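Local atomic coordinates of endoglucanase (Humicola insolens, PDB entry 1DYS), a protein that hydrolyses internal beta-1,4-glucosidic linkages of cellulose as a glycoside hydrolase family 6 endoglucanase and so contributes to the breakdown of plant biomass. Residues A[49-54]-A[63-68]; A[88-93]-A[149-154]; A[169-174]-A[210-215]; A[238-243]-A[247-252]. All coordinates share one frame; numbering follows the deposited sequence.

Contact 1 (A[49-54]-A[63-68]); sequences TFYWIS and DVAIQN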
loop_
_atom_site.group_PDB
_atom_site.type_symbol
_atom_site.label_atom_id
_atom_site.label_comp_id
_atom_site.label_asym_id
_atom_site.label_seq_id
_atom_site.Cartn_x
_atom_site.Cartn_y
_atom_site.Cartn_z
ATOM N N THR A 49 -7.383 -19.043 -9.102
ATOM C CA THR A 49 -7.629 -17.671 -8.657
ATOM C C THR A 49 -6.792 -16.759 -9.560
ATOM O O THR A 49 -5.707 -17.186 -9.962
ATOM C CB THR A 49 -7.258 -17.518 -7.188
ATOM O OG1 THR A 49 -8.140 -18.374 -6.426
ATOM C CG2 THR A 49 -7.642 -16.122 -6.687
ATOM N N PHE A 50 -7.302 -15.572 -9.916
ATOM C CA PHE A 50 -6.430 -14.687 -10.680
ATOM C C PHE A 50 -5.243 -14.174 -9.869
ATOM O O PHE A 50 -5.233 -14.139 -8.634
ATOM C CB PHE A 50 -7.269 -13.428 -11.022
ATOM C CG PHE A 50 -8.147 -13.604 -12.217
ATOM C CD1 PHE A 50 -9.027 -14.660 -12.318
ATOM C CD2 PHE A 50 -8.070 -12.702 -13.269
ATOM C CE1 PHE A 50 -9.814 -14.812 -13.432
ATOM C CE2 PHE A 50 -8.841 -12.857 -14.416
ATOM C CZ PHE A 50 -9.744 -13.925 -14.502
ATOM N N TYR A 51 -4.215 -13.789 -10.633
ATOM C CA TYR A 51 -3.018 -13.111 -10.097
ATOM C C TYR A 51 -3.184 -11.606 -10.269
ATOM O O TYR A 51 -3.442 -11.132 -11.398
ATOM C CB TYR A 51 -1.822 -13.558 -10.957
ATOM C CG TYR A 51 -1.337 -14.986 -10.768
ATOM C CD1 TYR A 51 -2.066 -16.012 -11.369
ATOM C CD2 TYR A 51 -0.194 -15.319 -10.081
ATOM C CE1 TYR A 51 -1.692 -17.333 -11.270
ATOM C CE2 TYR A 51 0.207 -16.648 -9.973
ATOM C CZ TYR A 51 -0.553 -17.643 -10.558
ATOM O OH TYR A 51 -0.142 -18.952 -10.426
ATOM N N TRP A 52 -3.025 -10.832 -9.199
ATOM C CA TRP A 52 -3.157 -9.404 -9.249
ATOM C C TRP A 52 -1.828 -8.694 -9.516
ATOM O O TRP A 52 -0.887 -8.795 -8.741
ATOM C CB TRP A 52 -3.733 -8.866 -7.940
ATOM C CG TRP A 52 -5.195 -9.208 -7.773
ATOM C CD1 TRP A 52 -5.753 -10.448 -7.630
ATOM C CD2 TRP A 52 -6.292 -8.268 -7.777
ATOM N NE1 TRP A 52 -7.109 -10.356 -7.471
ATOM C CE2 TRP A 52 -7.455 -9.018 -7.572
ATOM C CE3 TRP A 52 -6.368 -6.876 -7.910
ATOM C CZ2 TRP A 52 -8.718 -8.403 -7.493
ATOM C CZ3 TRP A 52 -7.618 -6.274 -7.838
ATOM C CH2 TRP A 52 -8.780 -7.047 -7.618
ATOM N N ILE A 53 -1.860 -7.982 -10.653
ATOM C CA ILE A 53 -0.622 -7.274 -11.070
ATOM C C ILE A 53 -0.822 -5.805 -10.730
ATOM O O ILE A 53 -1.105 -4.960 -11.615
ATOM C CB ILE A 53 -0.333 -7.489 -12.556
ATOM C CG1 ILE A 53 -0.360 -8.947 -13.014
ATOM C CG2 ILE A 53 1.102 -6.944 -12.818
ATOM C CD1 ILE A 53 0.313 -9.985 -12.162
ATOM N N SER A 54 -0.854 -5.548 -9.431
ATOM C CA SER A 54 -1.332 -4.280 -8.870
ATOM C C SER A 54 -0.333 -3.146 -8.879
ATOM O O SER A 54 -0.636 -2.073 -8.361
ATOM C CB SER A 54 -1.887 -4.521 -7.461
ATOM O OG SER A 54 -2.868 -5.579 -7.484
ATOM N N ASP A 63 5.450 -13.469 -14.836
ATOM C CA ASP A 63 6.420 -14.533 -15.121
ATOM C C ASP A 63 6.114 -15.757 -14.257
ATOM O O ASP A 63 6.147 -16.900 -14.749
ATOM C CB ASP A 63 7.859 -14.033 -14.964
ATOM C CG ASP A 63 8.140 -12.844 -15.865
ATOM O OD1 ASP A 63 7.803 -12.841 -17.066
ATOM O OD2 ASP A 63 8.714 -11.825 -15.415
ATOM N N VAL A 64 5.796 -15.509 -12.979
ATOM C CA VAL A 64 5.420 -16.592 -12.084
ATOM C C VAL A 64 4.205 -17.353 -12.634
ATOM O O VAL A 64 4.219 -18.595 -12.693
ATOM C CB VAL A 64 5.115 -16.127 -10.648
ATOM C CG1 VAL A 64 4.715 -17.334 -9.794
ATOM C CG2 VAL A 64 6.328 -15.435 -10.053
ATOM N N ALA A 65 3.153 -16.619 -13.019
ATOM C CA ALA A 65 1.942 -17.265 -13.538
ATOM C C ALA A 65 2.235 -18.084 -14.798
ATOM O O ALA A 65 1.760 -19.213 -15.004
ATOM C CB ALA A 65 0.824 -16.236 -13.785
ATOM N N ILE A 66 3.036 -17.510 -15.692
ATOM C CA ILE A 66 3.383 -18.205 -16.945
ATOM C C ILE A 66 4.181 -19.462 -16.649
ATOM O O ILE A 66 3.969 -20.477 -17.317
ATOM C CB ILE A 66 4.169 -17.245 -17.850
ATOM C CG1 ILE A 66 3.228 -16.224 -18.465
ATOM C CG2 ILE A 66 4.922 -17.968 -18.984
ATOM C CD1 ILE A 66 3.929 -15.038 -19.077
ATOM N N GLN A 67 5.113 -19.443 -15.719
ATOM C CA GLN A 67 5.886 -20.619 -15.323
ATOM C C GLN A 67 4.942 -21.710 -14.868
ATOM O O GLN A 67 4.934 -22.877 -15.272
ATOM C CB GLN A 67 6.910 -20.287 -14.229
ATOM C CG GLN A 67 7.438 -21.574 -13.587
ATOM C CD GLN A 67 8.636 -21.360 -12.685
ATOM O OE1 GLN A 67 9.424 -20.436 -12.872
ATOM N NE2 GLN A 67 8.800 -22.223 -11.692
ATOM N N ASN A 68 4.021 -21.323 -13.957
ATOM C CA ASN A 68 3.014 -22.238 -13.463
ATOM C C ASN A 68 2.114 -22.776 -14.565
ATOM O O ASN A 68 1.765 -23.951 -14.542
ATOM C CB ASN A 68 2.177 -21.554 -12.368
ATOM C CG ASN A 68 2.974 -21.218 -11.132
ATOM O OD1 ASN A 68 4.013 -21.824 -10.857
ATOM N ND2 ASN A 68 2.462 -20.291 -10.315
#
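Tyr51 reaches from strand 51-53 to helix 60-74, where Ala65 and Asn68 receive it one turn apart. Its CB leaves the strand on the helix side, and chi1 of -72° sets CG opposite the carbonyl carbon, swinging the ring across the gap. From CG through CZ all six ring carbons lie at almost the same distance from the methyl of Ala65, Tyr51 CE1 being nearest at 3.7 Å from Ala65 CB. That CB stands over the middle of one face, 3.6 Å from the ring centroid and only 5° off the ring normal, a textbook CH-pi contact. A methyl suits this site because it lets the helix come close to a flat ring. At the tip, Tyr51 OH accepts a nearly straight bond of 2.9 Å from Asn68 ND2, which arrives at the ring edge with its amide turned 40° against the ring. Asn68 ND2 has its stronger partner in Ser15 OG, while Tyr51 OH forms weak hydrogen bonds with Val13 O and Ser15 N. A phenylalanine in place of Tyr51 would probably keep the packing on Ala65 but cost Asn68 one of its amide partners and set that amide freer to turn. Within this strand-helix half of a parallel beta-alpha-beta crossover, the buried ring thus does two jobs: its face packs as a hydrocarbon, and its hydroxyl gives the amide of Asn68 a partner.

Contact 2 (A[88-93]-A[149-154]); sequences LPDRDC and SAFCRN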
loop_
_atom_site.group_PDB
_atom_site.type_symbol
_atom_site.label_atom_id
_atom_site.label_comp_id
_atom_site.label_asym_id
_atom_site.label_seq_id
_atom_site.Cartn_x
_atom_site.Cartn_y
_atom_site.Cartn_z
ATOM N N LEU A 88 -4.095 1.813 -12.901
ATOM C CA LEU A 88 -4.481 3.085 -13.526
ATOM C C LEU A 88 -3.987 4.293 -12.773
ATOM O O LEU A 88 -3.933 4.382 -11.535
ATOM C CB LEU A 88 -6.040 3.132 -13.483
ATOM C CG LEU A 88 -6.746 4.058 -14.474
ATOM C CD1 LEU A 88 -6.491 3.599 -15.904
ATOM C CD2 LEU A 88 -8.244 4.080 -14.165
ATOM N N PRO A 89 -3.568 5.307 -13.513
ATOM C CA PRO A 89 -3.194 6.557 -12.859
ATOM C C PRO A 89 -4.434 7.126 -12.190
ATOM O O PRO A 89 -5.578 7.070 -12.700
ATOM C CB PRO A 89 -2.683 7.507 -13.962
ATOM C CG PRO A 89 -2.477 6.557 -15.089
ATOM C CD PRO A 89 -3.431 5.374 -14.959
ATOM N N ASP A 90 -4.295 7.617 -10.965
ATOM C CA ASP A 90 -5.380 8.139 -10.149
ATOM C C ASP A 90 -6.459 7.081 -9.903
ATOM O O ASP A 90 -7.681 7.335 -9.901
ATOM C CB ASP A 90 -6.026 9.382 -10.787
ATOM C CG ASP A 90 -5.110 10.594 -10.695
ATOM O OD1 ASP A 90 -3.956 10.418 -10.238
ATOM O OD2 ASP A 90 -5.553 11.700 -11.095
ATOM N N ARG A 91 -5.978 5.861 -9.743
ATOM C CA ARG A 91 -6.759 4.660 -9.469
ATOM C C ARG A 91 -7.788 4.861 -8.370
ATOM O O ARG A 91 -7.525 5.566 -7.395
ATOM C CB ARG A 91 -5.769 3.580 -8.981
ATOM C CG ARG A 91 -6.235 2.152 -9.277
ATOM C CD ARG A 91 -5.092 1.160 -9.109
ATOM N NE ARG A 91 -4.721 0.990 -7.683
ATOM C CZ ARG A 91 -3.772 0.119 -7.341
ATOM N NH1 ARG A 91 -3.084 -0.659 -8.178
ATOM N NH2 ARG A 91 -3.487 0.048 -6.013
ATOM N N ASP A 92 -9.023 4.335 -8.589
ATOM C CA ASP A 92 -10.097 4.490 -7.618
ATOM C C ASP A 92 -10.294 5.962 -7.250
ATOM O O ASP A 92 -10.306 6.359 -6.091
ATOM C CB ASP A 92 -9.825 3.687 -6.344
ATOM C CG ASP A 92 -9.744 2.201 -6.635
ATOM O OD1 ASP A 92 -10.817 1.666 -6.999
ATOM O OD2 ASP A 92 -8.684 1.536 -6.541
ATOM N N CYS A 93 -10.603 6.758 -8.300
ATOM C CA CYS A 93 -10.576 8.214 -8.089
ATOM C C CYS A 93 -11.558 8.715 -7.068
ATOM O O CYS A 93 -11.413 9.782 -6.438
ATOM C CB CYS A 93 -10.716 8.942 -9.439
ATOM S SG CYS A 93 -12.326 8.744 -10.222
ATOM N N SER A 149 -16.923 13.972 -8.334
ATOM C CA SER A 149 -16.026 14.843 -7.575
ATOM C C SER A 149 -15.068 15.504 -8.547
ATOM O O SER A 149 -14.815 15.046 -9.676
ATOM C CB SER A 149 -15.252 13.981 -6.553
ATOM O OG SER A 149 -14.292 13.225 -7.329
ATOM N N ALA A 150 -14.507 16.641 -8.149
ATOM C CA ALA A 150 -13.536 17.358 -8.953
ATOM C C ALA A 150 -12.362 16.478 -9.342
ATOM O O ALA A 150 -11.956 16.430 -10.489
ATOM C CB ALA A 150 -13.053 18.570 -8.155
ATOM N N PHE A 151 -11.854 15.712 -8.371
ATOM C CA PHE A 151 -10.740 14.822 -8.650
ATOM C C PHE A 151 -11.037 13.799 -9.735
ATOM O O PHE A 151 -10.210 13.594 -10.628
ATOM C CB PHE A 151 -10.311 14.173 -7.332
ATOM C CG PHE A 151 -9.038 13.359 -7.532
ATOM C CD1 PHE A 151 -7.820 13.961 -7.697
ATOM C CD2 PHE A 151 -9.115 11.977 -7.554
ATOM C CE1 PHE A 151 -6.671 13.233 -7.867
ATOM C CE2 PHE A 151 -7.971 11.219 -7.706
ATOM C CZ PHE A 151 -6.748 11.843 -7.889
ATOM N N CYS A 152 -12.150 13.087 -9.675
ATOM C CA CYS A 152 -12.495 12.128 -10.730
ATOM C C CYS A 152 -12.748 12.763 -12.099
ATOM O O CYS A 152 -12.350 12.235 -13.155
ATOM C CB CYS A 152 -13.802 11.380 -10.421
ATOM S SG CYS A 152 -13.551 10.033 -9.235
ATOM N N ARG A 153 -13.432 13.903 -12.046
ATOM C CA ARG A 153 -13.767 14.605 -13.297
ATOM C C ARG A 153 -12.515 15.054 -14.018
ATOM O O ARG A 153 -12.393 15.015 -15.253
ATOM C CB ARG A 153 -14.706 15.785 -12.966
ATOM C CG ARG A 153 -16.114 15.342 -12.597
ATOM C CD ARG A 153 -17.119 16.498 -12.621
ATOM N NE ARG A 153 -16.988 17.412 -11.487
ATOM C CZ ARG A 153 -16.527 18.663 -11.635
ATOM N NH1 ARG A 153 -16.188 19.128 -12.827
ATOM N NH2 ARG A 153 -16.435 19.382 -10.534
ATOM N N ASN A 154 -11.496 15.434 -13.249
ATOM C CA ASN A 154 -10.201 15.804 -13.752
ATOM C C ASN A 154 -9.416 14.633 -14.332
ATOM O O ASN A 154 -8.464 14.876 -15.060
ATOM C CB ASN A 154 -9.328 16.384 -12.621
ATOM C CG ASN A 154 -9.191 17.879 -12.810
ATOM O OD1 ASN A 154 -8.498 18.310 -13.735
ATOM N ND2 ASN A 154 -9.849 18.631 -11.943
HETATM O O HOH W 1 -7.336 13.859 -11.087
HETATM O O HOH W 2 -12.798 12.128 -5.435
#
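Cys93 and Cys152 bring their CA atoms within 5.1 Å of each other, where the loop after strand 79-85 meets the first turn of helix 150-169. A disulfide joins an active-site loop to the N-capped start of the helix: Cys93 SG and Cys152 SG are bonded at 2.0 Å with a chi3 of 106°, and the neighbouring Asp92 is, with Asp139, a probable proton donor. Cysteine suits both places because the two backbones come close enough for their sulfurs to bond. Beside the disulfide, Phe151 extends its ring into the loop, with CG anti to the backbone N (chi1 -173°). The Cys93 carbonyl O lies near the ring plane at its edge, 3.4 Å from Phe151 CD2, and Asp90 approaches the far end obliquely, its OD2 3.4 Å from Phe151 CZ. Asp90 is the third residue of a type II turn from Leu88 to Arg91; its OD1 accepts from Leu104 N, while a water donates to both its OD2 and Phe151 O. Ser149 suits the N-cap because its short hydroxyl turns back to the helix, Ser149 OG accepting from Cys152 N at 3.2 Å. A second water donates to Cys93 O and lies 2.7 Å from Ser149 OG.

Contact 3 (A[169-174]-A[210-215]); sequences QLQASH and NAKIRG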
loop_
_atom_site.group_PDB
_atom_site.type_symbol
_atom_site.label_atom_id
_atom_site.label_comp_id
_atom_site.label_asym_id
_atom_site.label_seq_id
_atom_site.Cartn_x
_atom_site.Cartn_y
_atom_site.Cartn_z
ATOM N N GLN A 169 -2.958 -2.441 -26.748
ATOM C CA GLN A 169 -1.726 -3.200 -26.687
ATOM C C GLN A 169 -1.864 -4.698 -26.426
ATOM O O GLN A 169 -0.858 -5.403 -26.469
ATOM C CB GLN A 169 -0.821 -2.662 -25.557
ATOM C CG GLN A 169 -0.196 -1.312 -25.926
ATOM C CD GLN A 169 0.990 -1.612 -26.831
ATOM O OE1 GLN A 169 1.898 -2.393 -26.503
ATOM N NE2 GLN A 169 0.941 -1.056 -28.032
ATOM N N LEU A 170 -3.065 -5.179 -26.135
ATOM C CA LEU A 170 -3.284 -6.559 -25.755
ATOM C C LEU A 170 -4.200 -7.308 -26.700
ATOM O O LEU A 170 -5.095 -8.057 -26.299
ATOM C CB LEU A 170 -3.894 -6.568 -24.323
ATOM C CG LEU A 170 -2.873 -6.058 -23.293
ATOM C CD1 LEU A 170 -3.581 -5.792 -21.950
ATOM C CD2 LEU A 170 -1.720 -7.001 -23.053
ATOM N N GLN A 171 -4.056 -7.024 -28.008
ATOM C CA GLN A 171 -4.861 -7.755 -28.992
ATOM C C GLN A 171 -4.064 -8.963 -29.485
ATOM O O GLN A 171 -3.008 -8.770 -30.096
ATOM C CB GLN A 171 -5.151 -6.835 -30.171
ATOM C CG GLN A 171 -5.985 -5.617 -29.926
ATOM C CD GLN A 171 -7.405 -5.911 -29.471
ATOM O OE1 GLN A 171 -8.187 -6.521 -30.198
ATOM N NE2 GLN A 171 -7.720 -5.460 -28.270
ATOM N N ALA A 172 -4.515 -10.176 -29.214
ATOM C CA ALA A 172 -3.830 -11.388 -29.674
ATOM C C ALA A 172 -4.814 -12.549 -29.568
ATOM O O ALA A 172 -5.746 -12.447 -28.756
ATOM C CB ALA A 172 -2.594 -11.682 -28.861
ATOM N N SER A 173 -4.685 -13.617 -30.351
ATOM C CA SER A 173 -5.669 -14.689 -30.242
ATOM C C SER A 173 -5.616 -15.464 -28.935
ATOM O O SER A 173 -6.589 -16.169 -28.649
ATOM C CB SER A 173 -5.488 -15.638 -31.434
ATOM O OG SER A 173 -4.331 -16.426 -31.270
ATOM N N HIS A 174 -4.551 -15.367 -28.138
ATOM C CA HIS A 174 -4.424 -16.102 -26.898
ATOM C C HIS A 174 -4.656 -15.186 -25.682
ATOM O O HIS A 174 -4.554 -15.633 -24.552
ATOM C CB HIS A 174 -3.077 -16.815 -26.779
ATOM C CG HIS A 174 -1.935 -15.830 -26.727
ATOM N ND1 HIS A 174 -1.602 -15.014 -27.787
ATOM C CD2 HIS A 174 -1.077 -15.540 -25.725
ATOM C CE1 HIS A 174 -0.565 -14.266 -27.440
ATOM N NE2 HIS A 174 -0.246 -14.529 -26.173
ATOM N N ASN A 210 -10.118 -1.651 -34.903
ATOM C CA ASN A 210 -9.941 -3.098 -34.921
ATOM C C ASN A 210 -9.828 -3.732 -33.536
ATOM O O ASN A 210 -9.808 -4.952 -33.411
ATOM C CB ASN A 210 -8.752 -3.521 -35.784
ATOM C CG ASN A 210 -7.446 -3.779 -35.074
ATOM O OD1 ASN A 210 -6.727 -2.844 -34.715
ATOM N ND2 ASN A 210 -7.090 -5.043 -34.858
ATOM N N ALA A 211 -9.733 -2.908 -32.507
ATOM C CA ALA A 211 -9.627 -3.345 -31.133
ATOM C C ALA A 211 -10.856 -4.124 -30.673
ATOM O O ALA A 211 -11.986 -3.750 -30.991
ATOM C CB ALA A 211 -9.496 -2.107 -30.249
ATOM N N LYS A 212 -10.611 -5.197 -29.918
ATOM C CA LYS A 212 -11.786 -5.886 -29.383
ATOM C C LYS A 212 -11.514 -6.288 -27.924
ATOM O O LYS A 212 -10.372 -6.441 -27.513
ATOM C CB LYS A 212 -12.231 -7.150 -30.091
ATOM C CG LYS A 212 -11.208 -8.015 -30.777
ATOM C CD LYS A 212 -11.020 -7.509 -32.196
ATOM C CE LYS A 212 -11.794 -8.305 -33.231
ATOM N NZ LYS A 212 -11.058 -8.258 -34.535
ATOM N N ILE A 213 -12.634 -6.543 -27.258
ATOM C CA ILE A 213 -12.610 -7.159 -25.948
ATOM C C ILE A 213 -13.575 -8.356 -26.045
ATOM O O ILE A 213 -14.451 -8.345 -26.933
ATOM C CB ILE A 213 -13.030 -6.261 -24.781
ATOM C CG1 ILE A 213 -14.470 -5.772 -24.913
ATOM C CG2 ILE A 213 -12.002 -5.118 -24.668
ATOM C CD1 ILE A 213 -14.856 -4.700 -23.891
ATOM N N ARG A 214 -13.387 -9.344 -25.171
ATOM C CA ARG A 214 -14.355 -10.451 -25.192
ATOM C C ARG A 214 -15.630 -10.063 -24.476
ATOM O O ARG A 214 -16.742 -10.496 -24.770
ATOM C CB ARG A 214 -13.730 -11.697 -24.548
ATOM C CG ARG A 214 -14.733 -12.776 -24.145
ATOM C CD ARG A 214 -15.391 -13.400 -25.374
ATOM N NE ARG A 214 -16.244 -14.523 -24.929
ATOM C CZ ARG A 214 -16.947 -15.221 -25.840
ATOM N NH1 ARG A 214 -16.908 -14.908 -27.133
ATOM N NH2 ARG A 214 -17.709 -16.222 -25.414
ATOM N N GLY A 215 -15.486 -9.215 -23.454
ATOM C CA GLY A 215 -16.576 -8.810 -22.635
ATOM C C GLY A 215 -16.093 -8.192 -21.317
ATOM O O GLY A 215 -15.268 -7.289 -21.380
HETATM O O HOH W 3 -8.019 -7.050 -32.707
#
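The amide of Gln171 lies against the backbone of Lys212, and its two ends are gripped in different ways. At its edge, Gln171 NE2 donates to Lys212 O at 2.9 Å, with the acceptor close to the plane of the amide. Above the plane, on one face, Lys212 N donates to Gln171 OE1 over 2.8 Å; this donor stands 40° out of the carbonyl plane, so it meets the oxygen from over the face instead of in line with a lone pair. Together the two bonds let one side chain serve both the N-H and the C=O of a single residue, much as a neighbouring strand would, and that is why glutamine, with donor and acceptor on one flat group, suits the place. With CG anti to the carbonyl carbon, a bend at chi2 (-63°) folds the chain round to present the amide in this way. Gln171 NE2 has a second acceptor in Ile167 O, near the end of helix 150-169, which further fixes the rotation of the amide. A water donates to Gln171 OE1 at 2.6 Å and to Asn210 O at 2.8 Å. The aliphatic part of Lys212 crosses the Gln171 side chain at about a right angle, bringing Lys212 CG to 3.4 Å from Gln171 OE1. The contact is near the surface, away from the substrate-binding residues. It joins the two loops that lead from helices 150-169 and 190-207 into the adjacent parallel strands 175-180 and 215-218, a pairing of successive helix-to-strand turns that belongs to the distorted beta/alpha barrel of family 6 hydrolases.

Contact 4 (A[238-243]-A[247-252]); sequences SPSPDE and ATNIAN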
loop_
_atom_site.group_PDB
_atom_site.type_symbol
_atom_site.label_atom_id
_atom_site.label_comp_id
_atom_site.label_asym_id
_atom_site.label_seq_id
_atom_site.Cartn_x
_atom_site.Cartn_y
_atom_site.Cartn_z
ATOM N N SER A 238 -34.029 -2.808 -7.885
ATOM C CA SER A 238 -32.965 -2.958 -8.881
ATOM C C SER A 238 -33.323 -4.085 -9.819
ATOM O O SER A 238 -33.706 -5.158 -9.363
ATOM C CB SER A 238 -31.624 -3.318 -8.236
ATOM O OG SER A 238 -30.765 -3.863 -9.237
ATOM N N PRO A 239 -33.106 -3.871 -11.112
ATOM C CA PRO A 239 -33.293 -4.901 -12.124
ATOM C C PRO A 239 -32.154 -5.913 -12.162
ATOM O O PRO A 239 -32.174 -6.990 -12.762
ATOM C CB PRO A 239 -33.280 -4.153 -13.479
ATOM C CG PRO A 239 -32.397 -2.986 -13.144
ATOM C CD PRO A 239 -32.608 -2.630 -11.678
ATOM N N SER A 240 -31.093 -5.683 -11.375
ATOM C CA SER A 240 -29.918 -6.503 -11.285
ATOM C C SER A 240 -29.583 -6.954 -9.878
ATOM O O SER A 240 -28.509 -6.644 -9.363
ATOM C CB SER A 240 -28.741 -5.585 -11.726
ATOM O OG SER A 240 -28.909 -5.241 -13.087
ATOM N N PRO A 241 -30.468 -7.672 -9.223
ATOM C CA PRO A 241 -30.337 -8.129 -7.858
ATOM C C PRO A 241 -29.434 -9.305 -7.599
ATOM O O PRO A 241 -29.200 -9.632 -6.433
ATOM C CB PRO A 241 -31.783 -8.390 -7.357
ATOM C CG PRO A 241 -32.321 -8.966 -8.653
ATOM C CD PRO A 241 -31.766 -8.115 -9.770
ATOM N N ASP A 242 -28.883 -9.899 -8.647
ATOM C CA ASP A 242 -27.824 -10.894 -8.520
ATOM C C ASP A 242 -26.944 -10.687 -9.748
ATOM O O ASP A 242 -27.326 -9.877 -10.627
ATOM C CB ASP A 242 -28.300 -12.302 -8.271
ATOM C CG ASP A 242 -29.199 -12.864 -9.335
ATOM O OD1 ASP A 242 -29.221 -12.282 -10.435
ATOM O OD2 ASP A 242 -29.883 -13.876 -9.061
ATOM N N GLU A 243 -25.745 -11.262 -9.719
ATOM C CA GLU A 243 -24.788 -11.029 -10.794
ATOM C C GLU A 243 -25.196 -11.665 -12.101
ATOM O O GLU A 243 -24.865 -11.145 -13.170
ATOM C CB GLU A 243 -23.394 -11.407 -10.299
ATOM C CG GLU A 243 -22.997 -10.484 -9.133
ATOM C CD GLU A 243 -22.719 -9.066 -9.627
ATOM O OE1 GLU A 243 -21.798 -8.962 -10.462
ATOM O OE2 GLU A 243 -23.422 -8.122 -9.258
ATOM N N ALA A 247 -25.381 -9.392 -15.412
ATOM C CA ALA A 247 -24.722 -9.772 -16.658
ATOM C C ALA A 247 -25.679 -9.727 -17.842
ATOM O O ALA A 247 -25.365 -9.176 -18.901
ATOM C CB ALA A 247 -24.043 -11.133 -16.552
ATOM N N THR A 248 -26.879 -10.302 -17.682
ATOM C CA THR A 248 -27.876 -10.235 -18.768
ATOM C C THR A 248 -28.310 -8.818 -19.094
ATOM O O THR A 248 -28.461 -8.465 -20.272
ATOM C CB THR A 248 -29.102 -11.111 -18.401
ATOM O OG1 THR A 248 -28.650 -12.462 -18.364
ATOM C CG2 THR A 248 -30.229 -10.941 -19.422
ATOM N N ASN A 249 -28.448 -7.923 -18.120
ATOM C CA ASN A 249 -28.913 -6.565 -18.300
ATOM C C ASN A 249 -27.855 -5.752 -19.042
ATOM O O ASN A 249 -28.187 -5.018 -19.962
ATOM C CB ASN A 249 -29.257 -5.931 -16.966
ATOM C CG ASN A 249 -30.541 -6.498 -16.371
ATOM O OD1 ASN A 249 -31.391 -7.060 -17.085
ATOM N ND2 ASN A 249 -30.665 -6.351 -15.062
ATOM N N ILE A 250 -26.595 -5.914 -18.598
ATOM C CA ILE A 250 -25.523 -5.227 -19.306
ATOM C C ILE A 250 -25.414 -5.825 -20.706
ATOM O O ILE A 250 -25.358 -5.073 -21.684
ATOM C CB ILE A 250 -24.154 -5.275 -18.590
ATOM C CG1 ILE A 250 -24.166 -4.438 -17.318
ATOM C CG2 ILE A 250 -23.061 -4.803 -19.563
ATOM C CD1 ILE A 250 -24.201 -2.931 -17.469
ATOM N N ALA A 251 -25.438 -7.163 -20.825
ATOM C CA ALA A 251 -25.295 -7.789 -22.149
ATOM C C ALA A 251 -26.387 -7.339 -23.114
ATOM O O ALA A 251 -26.091 -7.081 -24.277
ATOM C CB ALA A 251 -25.291 -9.303 -21.977
ATOM N N ASN A 252 -27.596 -7.121 -22.612
ATOM C CA ASN A 252 -28.700 -6.621 -23.449
ATOM C C ASN A 252 -28.495 -5.187 -23.913
ATOM O O ASN A 252 -28.725 -4.841 -25.089
ATOM C CB ASN A 252 -30.008 -6.810 -22.660
ATOM C CG ASN A 252 -30.437 -8.262 -22.550
ATOM O OD1 ASN A 252 -29.827 -9.185 -23.106
ATOM N ND2 ASN A 252 -31.495 -8.577 -21.806
#
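Asn249 turns its amide from helix 243-255 back onto the loop that leads into the helix, fastening an N-capped helix start to Pro239 and Ser240. With chi1 at -72°, CG lies anti to the carbonyl carbon and ND2 reaches out to both residues. Ser240 OG sits almost exactly in the plane of the amide and accepts from Asn249 ND2 at 2.9 Å and 161°. Pro239 O receives a second, weak bond from Asn249 ND2, 2.8 Å long but bent to 140°. Pro239 CB also lies alongside, 3.8 Å from Asn249 ND2. Asparagine fits because its short arm carries a donor just far enough to meet a hydroxyl and a carbonyl at once; Ser240 OG in turn bonds to Gly188 O, linking the loop to the region before helix 190-207. Replacing Asn249 with a leucine would probably leave Pro239 O and Ser240 OG without this shared donor and let the loop shift against the helix. The loop is further shaped by an ST turn, in which Ser238 OG accepts from Ser240 N at 2.8 Å, and by Asp242, whose carboxylate caps the helix. Glu243 follows, its carboxylate accepting from Gly184 N close to Asn183, a probable substrate-binding residue. From its main chain the helix begins: Glu243 O accepts from Ala247 N at 2.9 Å, with Ala247 CB also 3.5 Å from that Glu243 O.

Overall arrangement
Contacts 1, 2 and 4 are largely buried, whereas contact 3 lies at the surface. Contact 1 packs a strand against the helix that follows it, combining a ring face with a polar tip; contact 4 is polar and local, joining a loop to its own helix. Contact 2 spans a longer stretch of sequence and is the one held covalently. Contact 3 draws on amide and backbone polarity with water. Contact 2 and contact 3 sit near opposite ends of helix 150-169, their centres about 26 Å apart. Contacts 1 and 2 touch where Ser54 O and Arg91 NH1 form a probable hydrogen bond, bringing a segment with probable substrate-binding residues against one with a probable catalytic aspartate.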